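Local coordinates for insecticidal crystal protein Cry7Cal (Bacillus thuringiensis, PDB 5ZI1) that kills insects, with activity against the locust Locusta migratoria manilensis, probably by binding receptors of the target cell and inserting helices into its membrane, at residues G38-V43 / G92-L97; R45-N50 / D54-F59; E62-A65 / E70-E73; V76-S81 / M128-S133. All blocks are in the same frame, centred on the assembly; numbering follows the deposited sequence.

Contact 1 (G38-V43 / G92-L97)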
# COMPACT_ATOMS: atom_id res chain seq x y z
N GLY A 38 1.92 -17.64 -17.99
CA GLY A 38 2.42 -16.32 -18.30
C GLY A 38 2.81 -15.54 -17.06
O GLY A 38 3.81 -14.81 -17.06
N LEU A 39 2.04 -15.69 -15.98
CA LEU A 39 2.40 -15.04 -14.73
C LEU A 39 3.73 -15.57 -14.20
O LEU A 39 4.60 -14.79 -13.78
CB LEU A 39 1.30 -15.22 -13.69
CG LEU A 39 1.66 -14.57 -12.35
CD1 LEU A 39 1.88 -13.09 -12.56
CD2 LEU A 39 0.60 -14.79 -11.29
N PHE A 40 3.91 -16.89 -14.21
CA PHE A 40 5.16 -17.47 -13.73
C PHE A 40 6.35 -16.94 -14.53
O PHE A 40 7.31 -16.42 -13.96
CB PHE A 40 5.10 -18.99 -13.80
CG PHE A 40 4.58 -19.65 -12.54
CD1 PHE A 40 5.34 -19.66 -11.37
CD2 PHE A 40 3.34 -20.30 -12.53
CE1 PHE A 40 4.86 -20.28 -10.22
CE2 PHE A 40 2.86 -20.93 -11.40
CZ PHE A 40 3.61 -20.92 -10.24
N THR A 41 6.31 -17.08 -15.86
CA THR A 41 7.41 -16.61 -16.70
C THR A 41 7.67 -15.12 -16.50
O THR A 41 8.82 -14.69 -16.38
CB THR A 41 7.13 -16.89 -18.17
OG1 THR A 41 5.92 -16.22 -18.54
CG2 THR A 41 6.99 -18.39 -18.42
N GLU A 42 6.60 -14.32 -16.44
CA GLU A 42 6.72 -12.91 -16.11
C GLU A 42 7.43 -12.72 -14.77
O GLU A 42 8.36 -11.91 -14.65
CB GLU A 42 5.33 -12.29 -16.06
CG GLU A 42 5.20 -10.84 -16.46
CD GLU A 42 3.75 -10.48 -16.83
OE1 GLU A 42 2.84 -11.34 -16.71
OE2 GLU A 42 3.52 -9.33 -17.25
N VAL A 43 7.00 -13.47 -13.75
CA VAL A 43 7.47 -13.27 -12.38
C VAL A 43 8.91 -13.73 -12.24
O VAL A 43 9.70 -13.12 -11.51
CB VAL A 43 6.53 -13.99 -11.39
CG1 VAL A 43 7.24 -14.31 -10.08
CG2 VAL A 43 5.31 -13.14 -11.11
N GLY A 92 11.66 -25.39 -13.56
CA GLY A 92 11.27 -26.76 -13.87
C GLY A 92 9.79 -27.01 -13.69
O GLY A 92 9.20 -27.83 -14.41
N TYR A 93 9.15 -26.33 -12.73
CA TYR A 93 7.72 -26.53 -12.54
C TYR A 93 6.92 -25.90 -13.68
O TYR A 93 6.05 -26.55 -14.27
CB TYR A 93 7.27 -25.99 -11.18
CG TYR A 93 5.76 -25.94 -11.05
CD1 TYR A 93 5.01 -27.08 -10.76
CD2 TYR A 93 5.08 -24.75 -11.28
CE1 TYR A 93 3.61 -27.01 -10.67
CE2 TYR A 93 3.71 -24.67 -11.19
CZ TYR A 93 2.97 -25.79 -10.89
OH TYR A 93 1.59 -25.66 -10.83
N THR A 94 7.21 -24.62 -14.01
CA THR A 94 6.49 -23.97 -15.11
C THR A 94 6.67 -24.74 -16.41
O THR A 94 5.71 -24.95 -17.17
CB THR A 94 6.96 -22.53 -15.28
OG1 THR A 94 8.33 -22.53 -15.71
CG2 THR A 94 6.89 -21.77 -13.99
N SER A 95 7.89 -25.20 -16.66
CA SER A 95 8.15 -26.02 -17.84
C SER A 95 7.29 -27.29 -17.84
O SER A 95 6.76 -27.67 -18.89
CB SER A 95 9.63 -26.35 -17.91
OG SER A 95 9.92 -27.18 -19.01
N ALA A 96 7.14 -27.95 -16.69
CA ALA A 96 6.28 -29.13 -16.65
C ALA A 96 4.82 -28.76 -16.69
O ALA A 96 4.01 -29.49 -17.27
CB ALA A 96 6.55 -29.98 -15.40
N LEU A 97 4.45 -27.63 -16.08
CA LEU A 97 3.08 -27.14 -16.20
C LEU A 97 2.73 -26.86 -17.65
O LEU A 97 1.60 -27.10 -18.09
CB LEU A 97 2.89 -25.90 -15.34
CG LEU A 97 1.43 -25.44 -15.18
CD1 LEU A 97 0.55 -26.60 -14.71
CD2 LEU A 97 1.37 -24.28 -14.20

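Contact 2 (R45-N50 / D54-F59)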
# COMPACT_ATOMS: atom_id res chain seq x y z
N ARG A 45 11.20 -13.57 -14.56
CA ARG A 45 12.06 -12.55 -15.16
C ARG A 45 12.19 -11.35 -14.24
O ARG A 45 13.28 -10.77 -14.13
CB ARG A 45 11.53 -12.14 -16.53
CG ARG A 45 11.91 -13.14 -17.60
CD ARG A 45 11.01 -13.07 -18.81
NE ARG A 45 11.23 -14.21 -19.70
CZ ARG A 45 10.54 -14.42 -20.82
NH1 ARG A 45 9.58 -13.57 -21.19
NH2 ARG A 45 10.81 -15.48 -21.58
N LEU A 46 11.12 -10.97 -13.55
CA LEU A 46 11.21 -9.83 -12.63
C LEU A 46 12.11 -10.14 -11.45
O LEU A 46 13.00 -9.35 -11.12
CB LEU A 46 9.84 -9.42 -12.14
CG LEU A 46 9.06 -8.53 -13.09
CD1 LEU A 46 7.64 -8.33 -12.58
CD2 LEU A 46 9.81 -7.20 -13.25
N LEU A 47 11.89 -11.30 -10.81
CA LEU A 47 12.57 -11.61 -9.56
C LEU A 47 14.00 -12.11 -9.80
O LEU A 47 14.86 -11.92 -8.94
CB LEU A 47 11.77 -12.65 -8.76
CG LEU A 47 10.53 -12.14 -8.01
CD1 LEU A 47 9.68 -13.28 -7.42
CD2 LEU A 47 10.95 -11.20 -6.92
N TRP A 48 14.25 -12.77 -10.92
CA TRP A 48 15.58 -13.25 -11.27
C TRP A 48 15.92 -12.76 -12.67
O TRP A 48 15.95 -13.55 -13.62
CB TRP A 48 15.67 -14.77 -11.22
CG TRP A 48 15.61 -15.38 -9.85
CD1 TRP A 48 16.65 -15.59 -9.01
CD2 TRP A 48 14.44 -15.91 -9.20
NE1 TRP A 48 16.21 -16.22 -7.86
CE2 TRP A 48 14.85 -16.42 -7.96
CE3 TRP A 48 13.09 -15.99 -9.55
CZ2 TRP A 48 13.96 -17.00 -7.06
CZ3 TRP A 48 12.21 -16.58 -8.66
CH2 TRP A 48 12.65 -17.07 -7.43
N PRO A 49 16.20 -11.46 -12.84
CA PRO A 49 16.57 -10.94 -14.16
C PRO A 49 17.78 -11.68 -14.70
O PRO A 49 18.78 -11.86 -14.00
CB PRO A 49 16.88 -9.46 -13.91
CG PRO A 49 16.24 -9.14 -12.60
CD PRO A 49 16.25 -10.42 -11.80
N ASN A 50 17.68 -12.13 -15.95
CA ASN A 50 18.74 -12.91 -16.59
C ASN A 50 19.17 -14.08 -15.72
O ASN A 50 20.34 -14.47 -15.72
CB ASN A 50 19.92 -12.02 -16.96
CG ASN A 50 19.52 -10.93 -17.94
OD1 ASN A 50 19.44 -11.18 -19.15
ND2 ASN A 50 19.21 -9.74 -17.41
N ASP A 54 20.60 -10.90 -8.71
CA ASP A 54 20.88 -9.48 -8.51
C ASP A 54 19.82 -8.77 -7.68
O ASP A 54 20.14 -7.98 -6.79
CB ASP A 54 21.03 -8.77 -9.86
CG ASP A 54 22.36 -9.04 -10.54
OD1 ASP A 54 23.16 -9.83 -10.00
OD2 ASP A 54 22.61 -8.47 -11.63
N LEU A 55 18.53 -9.06 -7.94
CA LEU A 55 17.46 -8.35 -7.24
C LEU A 55 17.40 -8.76 -5.77
O LEU A 55 17.19 -7.92 -4.89
CB LEU A 55 16.11 -8.61 -7.92
CG LEU A 55 14.99 -7.66 -7.48
CD1 LEU A 55 15.31 -6.23 -7.88
CD2 LEU A 55 13.65 -8.08 -8.05
N TRP A 56 17.61 -10.05 -5.48
CA TRP A 56 17.56 -10.47 -4.08
C TRP A 56 18.74 -9.94 -3.29
O TRP A 56 18.61 -9.67 -2.09
CB TRP A 56 17.50 -11.99 -3.99
CG TRP A 56 16.38 -12.63 -4.77
CD1 TRP A 56 16.42 -13.01 -6.07
CD2 TRP A 56 15.07 -12.97 -4.29
NE1 TRP A 56 15.22 -13.56 -6.44
CE2 TRP A 56 14.37 -13.56 -5.36
CE3 TRP A 56 14.43 -12.86 -3.05
CZ2 TRP A 56 13.06 -14.04 -5.23
CZ3 TRP A 56 13.10 -13.34 -2.92
CH2 TRP A 56 12.44 -13.92 -4.01
N GLU A 57 19.90 -9.77 -3.93
CA GLU A 57 20.99 -9.07 -3.27
C GLU A 57 20.60 -7.63 -2.95
O GLU A 57 20.86 -7.14 -1.84
CB GLU A 57 22.25 -9.09 -4.14
CG GLU A 57 22.88 -10.46 -4.36
CD GLU A 57 23.92 -10.44 -5.49
OE1 GLU A 57 24.03 -9.42 -6.21
OE2 GLU A 57 24.64 -11.46 -5.66
N SER A 58 19.97 -6.94 -3.90
CA SER A 58 19.53 -5.57 -3.64
C SER A 58 18.50 -5.51 -2.52
O SER A 58 18.52 -4.57 -1.71
CB SER A 58 18.94 -4.96 -4.91
OG SER A 58 19.81 -5.12 -6.01
N PHE A 59 17.57 -6.48 -2.47
CA PHE A 59 16.64 -6.57 -1.35
C PHE A 59 17.40 -6.56 -0.03
O PHE A 59 17.09 -5.78 0.88
CB PHE A 59 15.79 -7.84 -1.43
CG PHE A 59 14.68 -7.80 -2.44
CD1 PHE A 59 14.17 -6.60 -2.92
CD2 PHE A 59 14.13 -8.98 -2.90
CE1 PHE A 59 13.13 -6.58 -3.85
CE2 PHE A 59 13.10 -8.98 -3.83
CZ PHE A 59 12.60 -7.77 -4.30
O HOH W 1 17.35 -11.71 -8.62

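Contact 3 (E62-A65 / E70-E73)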
# COMPACT_ATOMS: atom_id res chain seq x y z
N GLU A 62 19.51 -3.04 0.48
CA GLU A 62 18.64 -1.92 0.84
C GLU A 62 18.13 -2.04 2.28
O GLU A 62 18.17 -1.07 3.04
CB GLU A 62 17.47 -1.83 -0.14
CG GLU A 62 16.61 -0.60 0.05
CD GLU A 62 17.41 0.67 -0.15
OE1 GLU A 62 18.27 0.70 -1.06
OE2 GLU A 62 17.18 1.64 0.62
N VAL A 63 17.65 -3.23 2.67
CA VAL A 63 17.08 -3.34 4.01
C VAL A 63 18.16 -3.23 5.08
O VAL A 63 17.97 -2.56 6.10
CB VAL A 63 16.26 -4.64 4.17
CG1 VAL A 63 15.61 -4.65 5.55
CG2 VAL A 63 15.19 -4.72 3.11
N GLU A 64 19.30 -3.88 4.88
CA GLU A 64 20.45 -3.63 5.76
C GLU A 64 20.68 -2.13 5.97
O GLU A 64 20.85 -1.67 7.10
CB GLU A 64 21.72 -4.27 5.20
CG GLU A 64 21.78 -5.77 5.27
CD GLU A 64 22.86 -6.32 4.36
OE1 GLU A 64 23.37 -7.42 4.65
OE2 GLU A 64 23.21 -5.64 3.37
N ALA A 65 20.68 -1.36 4.88
CA ALA A 65 20.93 0.08 4.99
C ALA A 65 19.82 0.78 5.76
O ALA A 65 20.09 1.67 6.57
CB ALA A 65 21.07 0.71 3.60
N GLU A 70 23.93 -5.28 9.31
CA GLU A 70 24.41 -6.08 8.20
C GLU A 70 24.07 -7.55 8.43
O GLU A 70 23.71 -7.95 9.54
CB GLU A 70 25.93 -5.90 8.02
CG GLU A 70 26.42 -5.94 6.56
CD GLU A 70 26.17 -4.63 5.80
OE1 GLU A 70 25.97 -4.67 4.55
OE2 GLU A 70 26.16 -3.55 6.44
N ILE A 71 24.14 -8.33 7.37
CA ILE A 71 23.98 -9.78 7.42
C ILE A 71 25.35 -10.42 7.25
O ILE A 71 26.16 -9.97 6.43
CB ILE A 71 23.00 -10.26 6.32
CG1 ILE A 71 21.71 -9.43 6.35
CG2 ILE A 71 22.66 -11.73 6.50
CD1 ILE A 71 20.80 -9.66 5.16
N THR A 72 25.62 -11.45 8.04
CA THR A 72 26.88 -12.18 7.93
C THR A 72 26.92 -12.97 6.63
O THR A 72 25.91 -13.51 6.17
CB THR A 72 27.08 -13.12 9.12
OG1 THR A 72 25.97 -14.03 9.23
CG2 THR A 72 27.22 -12.32 10.40
N GLU A 73 28.11 -13.03 6.01
CA GLU A 73 28.23 -13.69 4.72
C GLU A 73 27.76 -15.15 4.78
O GLU A 73 27.30 -15.68 3.77
CB GLU A 73 29.67 -13.59 4.21
CG GLU A 73 30.52 -14.84 4.41
CD GLU A 73 31.96 -14.68 3.90
OE1 GLU A 73 32.80 -15.56 4.19
OE2 GLU A 73 32.25 -13.68 3.20
O HOH W 2 24.08 -1.65 7.36

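Contact 4 (V76-S81 / M128-S133)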
# COMPACT_ATOMS: atom_id res chain seq x y z
N VAL A 76 23.89 -14.68 4.26
CA VAL A 76 23.64 -14.21 2.90
C VAL A 76 23.84 -15.34 1.90
O VAL A 76 22.95 -15.66 1.10
CB VAL A 76 24.56 -13.02 2.56
CG1 VAL A 76 24.55 -12.75 1.05
CG2 VAL A 76 24.13 -11.79 3.30
N SER A 77 25.01 -15.98 1.96
CA SER A 77 25.37 -17.00 1.00
C SER A 77 24.40 -18.17 1.03
O SER A 77 24.11 -18.78 -0.01
CB SER A 77 26.81 -17.47 1.26
OG SER A 77 27.00 -18.83 0.92
N LYS A 78 23.87 -18.50 2.21
CA LYS A 78 22.91 -19.59 2.28
C LYS A 78 21.56 -19.16 1.72
O LYS A 78 20.93 -19.92 0.99
CB LYS A 78 22.76 -20.09 3.71
CG LYS A 78 21.76 -21.24 3.78
CD LYS A 78 21.68 -21.86 5.15
CE LYS A 78 20.92 -23.18 5.10
NZ LYS A 78 20.43 -23.59 6.45
N ALA A 79 21.12 -17.95 2.04
CA ALA A 79 19.85 -17.47 1.49
C ALA A 79 19.90 -17.45 -0.03
O ALA A 79 19.02 -18.01 -0.69
CB ALA A 79 19.53 -16.08 2.05
N LEU A 80 20.96 -16.86 -0.59
CA LEU A 80 21.08 -16.78 -2.05
C LEU A 80 21.11 -18.16 -2.68
O LEU A 80 20.55 -18.37 -3.76
CB LEU A 80 22.34 -16.00 -2.43
CG LEU A 80 22.28 -14.50 -2.23
CD1 LEU A 80 23.65 -13.85 -2.48
CD2 LEU A 80 21.20 -13.89 -3.15
N SER A 81 21.78 -19.11 -2.03
CA SER A 81 21.89 -20.46 -2.56
C SER A 81 20.53 -21.16 -2.60
O SER A 81 20.21 -21.87 -3.57
CB SER A 81 22.90 -21.24 -1.72
OG SER A 81 22.73 -22.64 -1.81
N MET A 128 12.30 -21.54 3.27
CA MET A 128 11.80 -20.37 4.00
C MET A 128 12.54 -20.07 5.29
O MET A 128 12.84 -18.88 5.53
CB MET A 128 10.29 -20.53 4.27
CG MET A 128 9.43 -20.30 3.03
SD MET A 128 9.77 -18.73 2.17
CE MET A 128 9.14 -17.53 3.34
N PRO A 129 12.87 -21.05 6.17
CA PRO A 129 13.60 -20.69 7.40
C PRO A 129 14.91 -19.97 7.15
O PRO A 129 15.32 -19.16 7.99
CB PRO A 129 13.81 -22.05 8.09
CG PRO A 129 12.70 -22.88 7.63
CD PRO A 129 12.45 -22.47 6.19
N SER A 130 15.59 -20.23 6.04
CA SER A 130 16.82 -19.50 5.74
C SER A 130 16.58 -18.00 5.53
O SER A 130 17.54 -17.22 5.56
CB SER A 130 17.50 -20.08 4.50
OG SER A 130 17.74 -21.47 4.64
N PHE A 131 15.34 -17.58 5.30
CA PHE A 131 15.04 -16.17 5.07
C PHE A 131 14.60 -15.46 6.34
O PHE A 131 14.19 -14.29 6.28
CB PHE A 131 13.97 -16.03 3.97
CG PHE A 131 14.27 -16.81 2.70
CD1 PHE A 131 15.56 -16.83 2.17
CD2 PHE A 131 13.28 -17.52 2.06
CE1 PHE A 131 15.84 -17.54 1.03
CE2 PHE A 131 13.56 -18.24 0.92
CZ PHE A 131 14.83 -18.25 0.41
N ARG A 132 14.67 -16.15 7.48
CA ARG A 132 14.39 -15.59 8.80
C ARG A 132 15.41 -16.09 9.82
O ARG A 132 15.07 -16.28 10.99
CB ARG A 132 12.96 -15.91 9.25
CG ARG A 132 12.57 -17.37 9.14
CD ARG A 132 11.47 -17.69 10.15
NE ARG A 132 10.85 -19.00 9.96
CZ ARG A 132 11.26 -20.14 10.52
NH1 ARG A 132 12.34 -20.18 11.30
NH2 ARG A 132 10.60 -21.27 10.28
N SER A 133 16.64 -16.31 9.38
CA SER A 133 17.78 -16.65 10.23
C SER A 133 17.79 -15.84 11.52
O SER A 133 17.69 -14.62 11.50
CB SER A 133 19.07 -16.42 9.46
OG SER A 133 19.87 -17.59 9.41
O HOH W 3 19.30 -21.48 7.53

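Contact 1 (G38-V43 / G92-L97)
The helical bundle of the N-terminal domain, the pore-forming part in delta-endotoxins of this family, is illustrated here by a layer of two helices: Phe-40 of helix 33-47 meets Tyr-93 and Thr-94 of helix 73-101. The CA atoms of Phe-40 and Thr-94 lie 6.8 Å apart, and Phe-40 carries the contact from its side. It reaches across with its benzyl group, and its two partners take different parts of it. Tyr-93 approaches the outer part of the ring. Its edge turns toward one face of Phe-40 in an offset edge-to-face pair, with centroids 5.6 Å apart and planes at 65°; the nearest carbons are Phe-40 CE2 and Tyr-93 CE2 at 3.8 Å. The tyrosine gets there because its CG is anti to the backbone N (chi1 169°), which carries the ring along the helix flank while its end bends back toward Phe-40. Its hydroxyl is hydrogen-bonded to Asn-157 OD1 of helix 141-165, which holds the far end of the ring. Phe-153 of that same helix also meets the ring of Phe-40, so the phenylalanine is shared by three helices. No hydrogen bond joins the two segments. Thr-94 turns its polar end back to its own helix, where OG1 bonds to Glu-91 O, and presents its methyl to the inner part of Phe-40, at a slant to the ring. That methyl makes the tightest contact of the pair: Thr-94 CG2 lies 3.3 Å from Phe-40 CB.

Contact 2 (R45-N50 / D54-F59)
One face of the Trp-48 indole is met by Trp-56 NE1, 3.1 Å above its plane and displaced toward the rim. The two five-membered rings are inclined at 42°, too tilted for a stack and too flat for an edge-to-face pair, and their benzo halves also touch, CZ2 of Trp-48 to CZ2 of Trp-56 at 3.6 Å. Trp-56 in turn has Phe-59 CE2 over one face, while the edge of the Phe-59 ring meets Trp-56 CE3 in its plane. Leu-47 completes the cluster, its CD2 lying 3.9 Å from Trp-56 CZ2 and near the rim of Phe-59. The setting is the break between helix 33-47 and helix 54-67, corresponding to the interrupted second helix of three-domain Cry toxins. Trp-48 is the residue at which the chain leaves helical geometry, and with its CG anti to the carbonyl carbon (chi1 -70°) the indole turns toward the start of helix 54-67, against Trp-56. Leu-55, directed toward the first segment, lays CD2 against the carbonyl oxygen of Leu-46, at 3.4 Å. A water spans the gap, giving a proton to Leu-47 O and accepting one from Leu-55 N at 3.0 Å; the Leu-47 side is unusually short, and its exact length is doubtful. Trp-48 NE1 and Trp-56 NE1 are 3.2 Å apart, but both are donors and do not bond; Trp-48 NE1 has a weak bond to Asn-53 instead. Apolar surfaces thus make up much of the contact, and a water joins Leu-47 O to Leu-55 N beside the helix break.

Contact 3 (E62-A65 / E70-E73)
The last turns of helix 54-67 and the extended residues Glu-70 to Thr-72 come together where the chain turns back, the CA atoms of Glu-64 and Glu-70 lying 5.3 Å apart. This is a helix-loop-helix connection of the N-terminal bundle, leading into helix 73-101. Glu-64 does most of the work: its CG is anti to the carbonyl carbon (chi1 -72°) and the chain beyond is extended, so the carboxylate spans the gap to the loop backbone. There OE1 accepts the Ile-71 amide at 3.0 Å, a bent bond that comes to the anti side and 33° out of the carboxylate plane. The same oxygen lies against the Ile-71 side chain, which also touches Phe-136, Pro-139 and Leu-140. Glu-70 doubles back at chi2 and crosses Glu-64 at about a right angle, their carboxylate planes 50° apart. Two acid groups this near would be expected to raise the affinity of one for a proton. A water donates to Glu-70 OE2 at 3.0 Å and weakly to the backbone carbonyl Glu-64 O, which would be expected to ease only the charge of Glu-70. The closest approach of the acids is Glu-64 OE2 to Glu-70 OE1, 3.2 Å, two acceptors without a bond.

Contact 4 (V76-S81 / M128-S133)
Lys-78 and Ser-130 are brought together by a fully stretched lysine: CG is anti to the backbone N (chi1 -180°) and each later torsion is also near trans, so the chain runs out along the serine. On the other partner, Phe-131 has CG anti to the carbonyl carbon (chi1 -50°), which folds the ring back toward Ala-79. The meeting is that of helix 73-101 with the turn that follows helix 107-127 in the N-terminal bundle, and the CA atoms of Ala-79 and Ser-130 come within 5.6 Å. The residue at the closest point on the helix is an alanine, consistent with so close an approach. Ala-79 CB touches Phe-131 CD1 at 4.0 Å, and Phe-131 CE1 lies 3.6 Å from Ala-79 O, with the oxygen near the ring plane at its edge. Leu-83 and Leu-86 of the same helix also touch the phenylalanine, while Val-143 and Ala-147 of helix 141-165 pack on it too, so the ring wedges between two helices. Along the solvent side, Lys-78 passes the serine with its aliphatic part, CE coming within 3.6 Å of Ser-130 OG. The ammonium joins it only through water, which accepts from Lys-78 NZ at 2.6 Å and lies 3.3 Å from Ser-130 OG. Ser-130 OG has a further, weak bond to Glu-82, one turn along the helix from Lys-78. No direct hydrogen bond crosses the interface; the chemistry implies an apolar join on the inner side and a water-mediated one outside, where the ammonium stays hydrated.

How the contacts relate
All four contacts belong to the N-terminal helical domain and follow the chain through three successive helices, 33-47, 54-67 and 73-101, with contact 4 also using the loop after helix 107-127. Contacts 2 and 3 come in series, each at a break between neighbouring helices, and both lie inside the long loop closed by contact 1. Contacts 1 and 4 share helix 73-101, and their segments alternate along the chain; their centres are about 23 Å apart. Contact 2 touches contact 4 through Trp-56 and Glu-57 on Leu-80, and contact 3 touches it through Ile-71 on Val-76, with centres about 15 and 12 Å apart. Local turns and sequence-distant contacts thus meet in one bundle, within the domain thought to enter membranes.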